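Local coordinates for cytochrome P450 RhF (Acinetobacter radioresistens, PDB 6RO8), which probably oxidises organic substrates at a cysteine-ligated heme, being the heme domain of a longer protein that also carries an iron-sulfur reductase part, at residues Y105-N110 against E215-F220; R111-E116 against E123-L128; L353-A358 against R365-E370. All blocks are in the same frame, centred on the assembly; numbering follows the deposited sequence.

Interaction 1: Y105-N110 against E215-F220; sequences YKYGMN and EGVGQF
Tyr105 rests one face of its ring on the helix backbone at Gly218 and Gln219 and reaches Glu215 with its hydroxyl. Gly218 C lies over that face offset toward the rim, Gln219 N over the centre, with Tyr105 CD2 3.6 Å from Gly218 CA. Gly218 has no side chain between its backbone and the ring. At the far end Tyr105 OH donates to the syn lone pair of Glu215 OE1, 2.6 Å away, and the ring and carboxylate planes stand 84° apart. Gln219 NE2 reaches the same oxygen on its anti side, 3.1 Å away and tilted 30° out of the carboxylate plane, so OE1 accepts two bonds and the carboxylate is held between a hydroxyl and an amide. Gln219 runs beside the tyrosine in the same direction, with its CG 3.4 Å from Tyr105 OH.

Lys106, with positive phi, is the C-prime residue of the Schellman motif that ends helix 96-104. After this reversal, Tyr107 has CG anti to its backbone N (chi1 -180°), and its CE1 meets Val217 CG1 at 3.5 Å, an oblique apolar contact. Met109 N lies over the centre of one face of the Tyr107 ring.

The contact thus joins the end of helix 96-104 to helix 207-233. Trp221 packs edge-to-face with Tyr107, helix 187-202 receives Val217, and Met265 of helix 257-270 touches Tyr107.

Interaction 2: R111-E116 against E123-L128; sequences RTLVNE and ERRRAL. With HEM (protoporphyrin IX containing Fe), chain B; HIS (histidine), chain C.
Arg125 and Glu116 meet through chains that both leave the backbone with CG anti to N (chi1 -161° and -175°) and then bend: the arginine at chi3, which sets NE, the glutamate at chi2, which sets CD. Their side chains cross at about a right angle, with carboxylate and guanidinium planes 71° apart. Glu116 OE1 lies 3.2 Å from Arg125 NH1 and 3.3 Å from Arg125 NH2, in a salt bridge whose individual hydrogen bonds are weak. Arg125 NH1 also makes a weak bond, 2.8 Å long, to Thr112 O, which lies near the guanidinium plane. Arg125 NE donates to Val254 O, its strongest polar partner, and the weak bonds of the terminal nitrogens and the charge pairing add to this hold on a buried guanidinium. The methylenes behind it pack on Leu113, whose CD2 is 3.8 Å from Arg125 CD.

The loop 111-116 is shaped from within. Asn115 OD1 accepts from Thr112 N in the carbonyl plane (2.8 Å, nearly straight), Arg111 NE donates to Asn115 O, and a type I turn runs from Leu113 to Glu116. That turn presents Val114 to the ligands: its CG1 is 3.7 Å from NE2 of the bound histidine, and its CG2 packs near the heme edge. Arg126 diverges from Arg125, extended from CG to NE, and donates from NH1 to heme O2D at 2.8 Å and to Gln380 O. A basic residue of helix 121-127 binding a heme propionate, beside the loop that lines the distal pocket, is characteristic of the C helix in the cytochrome P450 fold.

Interaction 3: L353-A358 against R365-E370; sequences LHFENA and RDNAIE
Glu370 OE1 is gripped by His354 NE2 at 2.7 Å and by Asn367 ND2 at 3.1 Å, from opposite faces of the carboxylate plane. The histidine donor stands 46° out of that plane; the amide comes on the anti side, also tilted, by 32°. Asn367 ND2 also donates to His354 O at 3.3 Å, with the acceptor in the amide plane, so one NH2 group ties the backbone of 353-358 to the carboxylate. With Asn367 CG between its backbone N and carbonyl carbon (chi1 71°), the amide lies against Phe355 and His354 O. The backbone Asn367 O meets the Phe355 ring edge, 3.4 Å from CE1.

Arg365 crosses the phenylalanine at about a right angle, CD 3.8 Å from Phe355 CD1. Its NH2 donates to Asn357 O at 3.0 Å; NH1 points at Glu356 O, at a doubtfully short distance. Arg365 NE pairs with Glu309, and Phe355 forms a cation-pi contact with Arg312; both belong to helix 303-314, whose Glu-x-x-Arg sequence and this third arginine are consistent with the conserved ERR triad of P450s.

The carbonyls and Glu309 probably offset the repulsion from nearby Arg312, and the two donors on Glu370 would favour its ionised form.

The first segments of interactions 1 and 2 adjoin, Asn110 being followed directly by Arg111, and the two contacts touch where Asn110 O lies 3.3 Å from Asn115 ND2, a weak hydrogen bond. Their centres are 21 Å apart, and interaction 2 is nested within the loop that interaction 1 closes. Interaction 2 meets the heme and the bound histidine directly; the Tyr107 side chain of interaction 1 stays about 12 Å from that histidine. Interaction 3 comes later in sequence, with its nearest atoms about 14 Å from interaction 2 and about 27 Å from interaction 1. Its Glu370 side chain is about 8 Å from that of heme-binding Tyr376.

Interaction 1: Y105-N110 against E215-F220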
loop_
_atom_site.group_PDB
_atom_site.type_symbol
_atom_site.label_atom_id
_atom_site.label_comp_id
_atom_site.label_asym_id
_atom_site.label_seq_id
_atom_site.Cartn_x
_atom_site.Cartn_y
_atom_site.Cartn_z
ATOM N N TYR A 105 -17.097 12.387 -16.531
ATOM C CA TYR A 105 -17.198 12.545 -15.090
ATOM C C TYR A 105 -16.448 13.770 -14.572
ATOM O O TYR A 105 -16.363 13.953 -13.352
ATOM C CB TYR A 105 -16.702 11.271 -14.386
ATOM C CG TYR A 105 -17.608 10.090 -14.656
ATOM C CD1 TYR A 105 -18.806 9.934 -13.963
ATOM C CD2 TYR A 105 -17.289 9.155 -15.625
ATOM C CE1 TYR A 105 -19.651 8.875 -14.223
ATOM C CE2 TYR A 105 -18.124 8.090 -15.886
ATOM C CZ TYR A 105 -19.306 7.956 -15.185
ATOM O OH TYR A 105 -20.145 6.894 -15.454
ATOM N N LYS A 106 -15.941 14.620 -15.464
ATOM C CA LYS A 106 -15.092 15.756 -15.102
ATOM C C LYS A 106 -14.074 15.354 -14.039
ATOM O O LYS A 106 -13.928 15.996 -12.999
ATOM C CB LYS A 106 -15.925 16.958 -14.643
ATOM C CG LYS A 106 -16.854 17.537 -15.711
ATOM C CD LYS A 106 -16.101 18.254 -16.831
ATOM C CE LYS A 106 -17.012 18.569 -18.041
ATOM N NZ LYS A 106 -16.432 18.157 -19.364
ATOM N N TYR A 107 -13.368 14.263 -14.316
ATOM C CA TYR A 107 -12.419 13.700 -13.362
ATOM C C TYR A 107 -11.275 14.675 -13.119
ATOM O O TYR A 107 -10.652 15.169 -14.062
ATOM C CB TYR A 107 -11.899 12.369 -13.903
ATOM C CG TYR A 107 -10.900 11.612 -13.068
ATOM C CD1 TYR A 107 -11.301 10.884 -11.949
ATOM C CD2 TYR A 107 -9.565 11.552 -13.448
ATOM C CE1 TYR A 107 -10.379 10.139 -11.197
ATOM C CE2 TYR A 107 -8.640 10.825 -12.713
ATOM C CZ TYR A 107 -9.047 10.117 -11.593
ATOM O OH TYR A 107 -8.112 9.395 -10.875
ATOM N N GLY A 108 -10.999 14.955 -11.849
ATOM C CA GLY A 108 -10.071 16.025 -11.548
ATOM C C GLY A 108 -9.054 15.676 -10.490
ATOM O O GLY A 108 -8.648 16.534 -9.699
ATOM N N MET A 109 -8.630 14.424 -10.465
ATOM C CA MET A 109 -7.685 13.987 -9.447
ATOM C C MET A 109 -6.352 14.687 -9.638
ATOM O O MET A 109 -5.738 14.572 -10.698
ATOM C CB MET A 109 -7.497 12.481 -9.534
ATOM C CG MET A 109 -6.408 11.974 -8.658
ATOM S SD MET A 109 -7.027 11.584 -7.041
ATOM C CE MET A 109 -5.526 11.847 -6.117
ATOM N N ASN A 110 -5.886 15.412 -8.608
ATOM C CA ASN A 110 -4.612 16.090 -8.659
ATOM C C ASN A 110 -3.839 15.719 -7.403
ATOM O O ASN A 110 -3.676 14.533 -7.130
ATOM C CB ASN A 110 -4.775 17.586 -8.866
ATOM C CG ASN A 110 -3.495 18.252 -9.337
ATOM O OD1 ASN A 110 -2.671 17.643 -10.024
ATOM N ND2 ASN A 110 -3.317 19.511 -8.963
ATOM N N GLU A 215 -14.595 3.921 -16.710
ATOM C CA GLU A 215 -15.916 4.069 -16.106
ATOM C C GLU A 215 -15.844 3.937 -14.585
ATOM O O GLU A 215 -16.312 4.813 -13.849
ATOM C CB GLU A 215 -16.874 3.036 -16.695
ATOM C CG GLU A 215 -17.640 3.542 -17.906
ATOM C CD GLU A 215 -18.588 4.674 -17.555
ATOM O OE1 GLU A 215 -18.888 4.851 -16.353
ATOM O OE2 GLU A 215 -19.031 5.394 -18.477
ATOM N N GLY A 216 -15.227 2.853 -14.097
ATOM C CA GLY A 216 -15.127 2.652 -12.660
ATOM C C GLY A 216 -14.422 3.792 -11.957
ATOM O O GLY A 216 -14.899 4.309 -10.943
ATOM N N VAL A 217 -13.272 4.202 -12.489
ATOM C CA VAL A 217 -12.540 5.332 -11.925
ATOM C C VAL A 217 -13.395 6.597 -11.970
ATOM O O VAL A 217 -13.471 7.349 -10.989
ATOM C CB VAL A 217 -11.204 5.505 -12.676
ATOM C CG1 VAL A 217 -10.578 6.862 -12.394
ATOM C CG2 VAL A 217 -10.248 4.382 -12.302
ATOM N N GLY A 218 -14.061 6.845 -13.101
ATOM C CA GLY A 218 -14.890 8.032 -13.209
ATOM C C GLY A 218 -16.005 8.048 -12.181
ATOM O O GLY A 218 -16.208 9.041 -11.475
ATOM N N GLN A 219 -16.743 6.940 -12.079
ATOM C CA GLN A 219 -17.806 6.855 -11.087
ATOM C C GLN A 219 -17.261 7.042 -9.681
ATOM O O GLN A 219 -17.841 7.777 -8.874
ATOM C CB GLN A 219 -18.522 5.520 -11.214
ATOM C CG GLN A 219 -19.136 5.298 -12.578
ATOM C CD GLN A 219 -19.764 3.934 -12.684
ATOM O OE1 GLN A 219 -19.851 3.208 -11.693
ATOM N NE2 GLN A 219 -20.191 3.566 -13.885
ATOM N N PHE A 220 -16.144 6.383 -9.374
ATOM C CA PHE A 220 -15.442 6.595 -8.110
ATOM C C PHE A 220 -15.262 8.084 -7.817
ATOM O O PHE A 220 -15.560 8.552 -6.716
ATOM C CB PHE A 220 -14.087 5.877 -8.166
ATOM C CG PHE A 220 -13.453 5.641 -6.824
ATOM C CD1 PHE A 220 -14.119 5.968 -5.649
ATOM C CD2 PHE A 220 -12.174 5.097 -6.744
ATOM C CE1 PHE A 220 -13.522 5.749 -4.426
ATOM C CE2 PHE A 220 -11.585 4.871 -5.537
ATOM C CZ PHE A 220 -12.259 5.200 -4.373
#

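Interaction 2: R111-E116 against E123-L128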
loop_
_atom_site.group_PDB
_atom_site.type_symbol
_atom_site.label_atom_id
_atom_site.label_comp_id
_atom_site.label_asym_id
_atom_site.label_seq_id
_atom_site.Cartn_x
_atom_site.Cartn_y
_atom_site.Cartn_z
ATOM N N ARG A 111 -3.357 16.686 -6.640
ATOM C CA ARG A 111 -2.520 16.401 -5.486
ATOM C C ARG A 111 -3.336 16.110 -4.232
ATOM O O ARG A 111 -4.327 16.786 -3.939
ATOM C CB ARG A 111 -1.598 17.583 -5.219
ATOM C CG ARG A 111 -0.953 18.096 -6.456
ATOM C CD ARG A 111 -0.205 16.985 -7.151
ATOM N NE ARG A 111 1.223 17.140 -6.936
ATOM C CZ ARG A 111 1.985 17.962 -7.642
ATOM N NH1 ARG A 111 1.452 18.690 -8.611
ATOM N NH2 ARG A 111 3.277 18.053 -7.375
ATOM N N THR A 112 -2.889 15.107 -3.484
ATOM C CA THR A 112 -3.410 14.818 -2.159
ATOM C C THR A 112 -2.322 15.121 -1.146
ATOM O O THR A 112 -1.816 16.244 -1.085
ATOM C CB THR A 112 -3.835 13.360 -2.051
ATOM O OG1 THR A 112 -2.719 12.526 -2.405
ATOM C CG2 THR A 112 -4.992 13.079 -2.990
ATOM N N LEU A 113 -1.946 14.125 -0.356
ATOM C CA LEU A 113 -0.769 14.226 0.492
ATOM C C LEU A 113 0.408 13.451 -0.072
ATOM O O LEU A 113 1.519 13.986 -0.146
ATOM C CB LEU A 113 -1.081 13.723 1.905
ATOM C CG LEU A 113 -1.806 14.697 2.830
ATOM C CD1 LEU A 113 -1.977 14.085 4.207
ATOM C CD2 LEU A 113 -1.044 16.004 2.922
ATOM N N VAL A 114 0.180 12.205 -0.498
ATOM C CA VAL A 114 1.296 11.312 -0.794
ATOM C C VAL A 114 2.020 11.764 -2.048
ATOM O O VAL A 114 3.210 11.484 -2.213
ATOM C CB VAL A 114 0.810 9.846 -0.898
ATOM C CG1 VAL A 114 0.055 9.604 -2.206
ATOM C CG2 VAL A 114 1.980 8.851 -0.694
ATOM N N ASN A 115 1.332 12.477 -2.936
ATOM C CA ASN A 115 1.913 12.967 -4.180
ATOM C C ASN A 115 1.979 14.486 -4.236
ATOM O O ASN A 115 2.212 15.048 -5.315
ATOM C CB ASN A 115 1.143 12.427 -5.394
ATOM C CG ASN A 115 -0.263 13.006 -5.525
ATOM O OD1 ASN A 115 -0.845 13.523 -4.565
ATOM N ND2 ASN A 115 -0.815 12.914 -6.728
ATOM N N GLU A 116 1.764 15.164 -3.112
ATOM C CA GLU A 116 1.967 16.601 -3.079
ATOM C C GLU A 116 3.442 16.896 -2.873
ATOM O O GLU A 116 4.171 16.139 -2.237
ATOM C CB GLU A 116 1.133 17.274 -1.993
ATOM C CG GLU A 116 1.232 18.807 -2.006
ATOM C CD GLU A 116 0.699 19.439 -3.277
ATOM O OE1 GLU A 116 -0.489 19.812 -3.307
ATOM O OE2 GLU A 116 1.475 19.574 -4.242
ATOM N N GLU A 123 4.067 19.748 3.620
ATOM C CA GLU A 123 4.176 19.721 5.081
ATOM C C GLU A 123 3.133 20.596 5.775
ATOM O O GLU A 123 2.586 20.196 6.801
ATOM C CB GLU A 123 5.570 20.149 5.533
ATOM C CG GLU A 123 6.630 19.059 5.506
ATOM C CD GLU A 123 6.257 17.796 6.267
ATOM O OE1 GLU A 123 5.286 17.805 7.041
ATOM O OE2 GLU A 123 6.951 16.780 6.097
ATOM N N ARG A 124 2.889 21.810 5.276
ATOM C CA ARG A 124 1.807 22.638 5.807
ATOM C C ARG A 124 0.505 21.856 5.869
ATOM O O ARG A 124 -0.184 21.867 6.892
ATOM C CB ARG A 124 1.610 23.885 4.948
ATOM C CG ARG A 124 1.629 25.179 5.704
ATOM C CD ARG A 124 1.374 26.328 4.762
ATOM N NE ARG A 124 2.569 26.725 4.032
ATOM C CZ ARG A 124 2.557 27.330 2.845
ATOM N NH1 ARG A 124 1.404 27.616 2.250
ATOM N NH2 ARG A 124 3.696 27.675 2.260
ATOM N N ARG A 125 0.162 21.152 4.789
ATOM C CA ARG A 125 -1.047 20.333 4.783
ATOM C C ARG A 125 -0.926 19.159 5.749
ATOM O O ARG A 125 -1.854 18.870 6.514
ATOM C CB ARG A 125 -1.329 19.842 3.366
ATOM C CG ARG A 125 -2.745 19.383 3.143
ATOM C CD ARG A 125 -2.936 19.011 1.690
ATOM N NE ARG A 125 -2.841 20.170 0.810
ATOM C CZ ARG A 125 -2.668 20.095 -0.507
ATOM N NH1 ARG A 125 -2.567 18.909 -1.092
ATOM N NH2 ARG A 125 -2.605 21.205 -1.239
ATOM N N ARG A 126 0.213 18.463 5.732
ATOM C CA ARG A 126 0.425 17.386 6.690
ATOM C C ARG A 126 0.443 17.928 8.113
ATOM O O ARG A 126 -0.357 17.507 8.958
ATOM C CB ARG A 126 1.728 16.641 6.382
ATOM C CG ARG A 126 2.014 15.537 7.396
ATOM C CD ARG A 126 3.136 14.606 6.971
ATOM N NE ARG A 126 3.303 13.531 7.952
ATOM C CZ ARG A 126 3.778 12.312 7.688
ATOM N NH1 ARG A 126 4.152 11.987 6.453
ATOM N NH2 ARG A 126 3.885 11.414 8.666
ATOM N N ALA A 127 1.349 18.883 8.391
ATOM C CA ALA A 127 1.535 19.382 9.753
ATOM C C ALA A 127 0.227 19.851 10.354
ATOM O O ALA A 127 0.035 19.772 11.571
ATOM C CB ALA A 127 2.564 20.518 9.796
ATOM N N LEU A 128 -0.704 20.305 9.525
ATOM C CA LEU A 128 -1.963 20.813 10.038
ATOM C C LEU A 128 -3.090 19.787 9.929
ATOM O O LEU A 128 -4.264 20.167 9.866
ATOM C CB LEU A 128 -2.333 22.127 9.338
ATOM C CG LEU A 128 -1.790 23.490 9.868
ATOM C CD1 LEU A 128 -2.216 23.859 11.329
ATOM C CD2 LEU A 128 -0.262 23.633 9.678
HETATM C CHA HEM B . 1.993 7.305 2.770
HETATM C CHB HEM B . 2.349 2.451 2.776
HETATM C CHC HEM B . -1.705 2.060 5.457
HETATM C CHD HEM B . -2.268 6.865 5.016
HETATM C C1A HEM B . 2.447 6.029 2.514
HETATM C C2A HEM B . 3.600 5.653 1.717
HETATM C C3A HEM B . 3.695 4.327 1.719
HETATM C C4A HEM B . 2.604 3.788 2.512
HETATM C CMA HEM B . 4.791 3.522 0.989
HETATM C CAA HEM B . 4.570 6.616 0.996
HETATM C CBA HEM B . 5.782 6.778 1.893
HETATM C CGA HEM B . 6.761 7.769 1.327
HETATM O O1A HEM B . 6.514 8.307 0.220
HETATM O O2A HEM B . 7.790 8.017 2.000
HETATM C C1B HEM B . 1.349 1.935 3.567
HETATM C C2B HEM B . 1.245 0.555 4.000
HETATM C C3B HEM B . 0.110 0.439 4.732
HETATM C C4B HEM B . -0.529 1.747 4.790
HETATM C CMB HEM B . 2.287 -0.537 3.636
HETATM C CAB HEM B . -0.481 -0.792 5.458
HETATM C CBB HEM B . 0.149 -1.951 5.650
HETATM C C1C HEM B . -2.224 3.331 5.576
HETATM C C2C HEM B . -3.446 3.731 6.250
HETATM C C3C HEM B . -3.572 5.072 6.113
HETATM C C4C HEM B . -2.448 5.550 5.360
HETATM C CMC HEM B . -4.386 2.749 6.983
HETATM C CAC HEM B . -4.658 6.065 6.612
HETATM C CBC HEM B . -5.741 5.672 7.285
HETATM C C1D HEM B . -1.194 7.408 4.355
HETATM C C2D HEM B . -1.020 8.804 4.031
HETATM C C3D HEM B . 0.154 8.935 3.424
HETATM C C4D HEM B . 0.777 7.619 3.333
HETATM C CMD HEM B . -2.009 9.952 4.326
HETATM C CAD HEM B . 0.711 10.274 2.889
HETATM C CBD HEM B . 1.502 11.032 3.946
HETATM C CGD HEM B . 2.385 12.052 3.263
HETATM O O1D HEM B . 2.333 12.141 2.018
HETATM O O2D HEM B . 3.151 12.775 3.947
HETATM N NA HEM B . 1.860 4.866 2.967
HETATM N NB HEM B . 0.255 2.627 4.066
HETATM N NC HEM B . -1.650 4.473 5.045
HETATM N ND HEM B . -0.076 6.713 3.917
HETATM FE FE HEM B . 0.071 4.665 4.023
HETATM N N HIS C . -2.296 3.918 -1.890
HETATM C CA HIS C . -1.154 3.554 -1.060
HETATM C C HIS C . -1.602 2.865 0.226
HETATM O O HIS C . -0.768 2.596 1.101
HETATM C CB HIS C . -0.316 4.790 -0.729
HETATM C CG HIS C . -1.131 6.006 -0.418
HETATM N ND1 HIS C . -0.941 6.758 0.724
HETATM C CD2 HIS C . -2.139 6.602 -1.098
HETATM C CE1 HIS C . -1.798 7.765 0.731
HETATM N NE2 HIS C . -2.535 7.693 -0.362
HETATM O OXT HIS C . -2.785 2.573 0.406
HETATM O O HOH W 1 -1.029 4.635 2.001
#

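Interaction 3: L353-A358 against R365-E370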
loop_
_atom_site.group_PDB
_atom_site.type_symbol
_atom_site.label_atom_id
_atom_site.label_comp_id
_atom_site.label_asym_id
_atom_site.label_seq_id
_atom_site.Cartn_x
_atom_site.Cartn_y
_atom_site.Cartn_z
ATOM N N LEU A 353 22.950 -6.240 2.271
ATOM C CA LEU A 353 23.833 -5.238 2.847
ATOM C C LEU A 353 23.257 -4.611 4.109
ATOM O O LEU A 353 24.001 -3.963 4.849
ATOM C CB LEU A 353 24.127 -4.142 1.819
ATOM C CG LEU A 353 24.803 -4.652 0.548
ATOM C CD1 LEU A 353 24.768 -3.622 -0.575
ATOM C CD2 LEU A 353 26.221 -5.047 0.867
ATOM N N HIS A 354 21.963 -4.779 4.377
ATOM C CA HIS A 354 21.390 -4.113 5.543
ATOM C C HIS A 354 20.673 -5.056 6.505
ATOM O O HIS A 354 20.551 -4.757 7.698
ATOM C CB HIS A 354 20.424 -3.019 5.101
ATOM C CG HIS A 354 19.975 -2.145 6.219
ATOM N ND1 HIS A 354 20.677 -1.031 6.621
ATOM C CD2 HIS A 354 18.897 -2.228 7.034
ATOM C CE1 HIS A 354 20.043 -0.457 7.628
ATOM N NE2 HIS A 354 18.961 -1.164 7.898
ATOM N N PHE A 355 20.176 -6.174 5.992
ATOM C CA PHE A 355 19.465 -7.175 6.776
ATOM C C PHE A 355 20.204 -8.490 6.600
ATOM O O PHE A 355 20.277 -9.021 5.481
ATOM C CB PHE A 355 18.012 -7.299 6.327
ATOM C CG PHE A 355 17.237 -6.040 6.475
ATOM C CD1 PHE A 355 16.728 -5.674 7.709
ATOM C CD2 PHE A 355 17.016 -5.210 5.383
ATOM C CE1 PHE A 355 16.007 -4.503 7.870
ATOM C CE2 PHE A 355 16.280 -4.027 5.524
ATOM C CZ PHE A 355 15.777 -3.672 6.780
ATOM N N GLU A 356 20.773 -9.004 7.688
ATOM C CA GLU A 356 21.468 -10.277 7.604
ATOM C C GLU A 356 20.456 -11.389 7.375
ATOM O O GLU A 356 19.372 -11.389 7.957
ATOM C CB GLU A 356 22.268 -10.538 8.873
ATOM C CG GLU A 356 23.202 -11.731 8.744
ATOM C CD GLU A 356 24.114 -11.916 9.949
ATOM O OE1 GLU A 356 25.065 -12.726 9.846
ATOM O OE2 GLU A 356 23.889 -11.260 10.990
ATOM N N ASN A 357 20.814 -12.337 6.522
ATOM C CA ASN A 357 19.892 -13.372 6.071
ATOM C C ASN A 357 18.544 -12.756 5.738
ATOM O O ASN A 357 17.515 -13.061 6.348
ATOM C CB ASN A 357 19.768 -14.475 7.108
ATOM C CG ASN A 357 20.990 -15.359 7.135
ATOM O OD1 ASN A 357 21.842 -15.232 8.011
ATOM N ND2 ASN A 357 21.105 -16.234 6.141
ATOM N N ALA A 358 18.593 -11.853 4.748
ATOM C CA ALA A 358 17.471 -10.972 4.453
ATOM C C ALA A 358 16.258 -11.737 3.967
ATOM O O ALA A 358 15.125 -11.304 4.197
ATOM C CB ALA A 358 17.877 -9.935 3.407
ATOM N N ARG A 365 14.294 -10.228 14.250
ATOM C CA ARG A 365 15.281 -9.327 13.692
ATOM C C ARG A 365 15.202 -8.008 14.452
ATOM O O ARG A 365 14.121 -7.413 14.591
ATOM C CB ARG A 365 14.994 -9.142 12.212
ATOM C CG ARG A 365 16.058 -8.434 11.430
ATOM C CD ARG A 365 15.601 -8.443 10.010
ATOM N NE ARG A 365 15.315 -9.794 9.532
ATOM C CZ ARG A 365 16.220 -10.539 8.909
ATOM N NH1 ARG A 365 17.450 -10.060 8.729
ATOM N NH2 ARG A 365 15.908 -11.751 8.465
ATOM N N ASP A 366 16.335 -7.576 15.001
ATOM C CA ASP A 366 16.283 -6.408 15.868
ATOM C C ASP A 366 16.066 -5.136 15.076
ATOM O O ASP A 366 15.520 -4.170 15.614
ATOM C CB ASP A 366 17.552 -6.309 16.720
ATOM C CG ASP A 366 18.820 -6.467 15.898
ATOM O OD1 ASP A 366 18.889 -5.864 14.799
ATOM O OD2 ASP A 366 19.738 -7.201 16.339
ATOM N N ASN A 367 16.442 -5.119 13.803
ATOM C CA ASN A 367 16.254 -3.929 12.985
ATOM C C ASN A 367 15.148 -4.107 11.943
ATOM O O ASN A 367 15.118 -3.401 10.931
ATOM C CB ASN A 367 17.581 -3.520 12.348
ATOM C CG ASN A 367 18.033 -4.463 11.256
ATOM O OD1 ASN A 367 17.678 -5.654 11.228
ATOM N ND2 ASN A 367 18.818 -3.925 10.327
ATOM N N ALA A 368 14.204 -5.016 12.204
ATOM C CA ALA A 368 13.068 -5.193 11.302
ATOM C C ALA A 368 12.337 -3.884 11.035
ATOM O O ALA A 368 11.874 -3.658 9.911
ATOM C CB ALA A 368 12.085 -6.215 11.867
ATOM N N ILE A 369 12.247 -3.010 12.042
ATOM C CA ILE A 369 11.536 -1.742 11.916
ATOM C C ILE A 369 12.233 -0.780 10.963
ATOM O O ILE A 369 11.595 0.151 10.456
ATOM C CB ILE A 369 11.381 -1.095 13.303
ATOM C CG1 ILE A 369 10.438 0.103 13.247
ATOM C CG2 ILE A 369 12.727 -0.606 13.792
ATOM C CD1 ILE A 369 9.461 0.130 14.389
ATOM N N GLU A 370 13.522 -0.987 10.670
ATOM C CA GLU A 370 14.189 -0.133 9.695
ATOM C C GLU A 370 13.720 -0.377 8.255
ATOM O O GLU A 370 14.232 0.287 7.342
ATOM C CB GLU A 370 15.699 -0.327 9.792
ATOM C CG GLU A 370 16.314 0.311 11.029
ATOM C CD GLU A 370 17.794 0.031 11.165
ATOM O OE1 GLU A 370 18.299 -0.911 10.512
ATOM O OE2 GLU A 370 18.461 0.759 11.922
#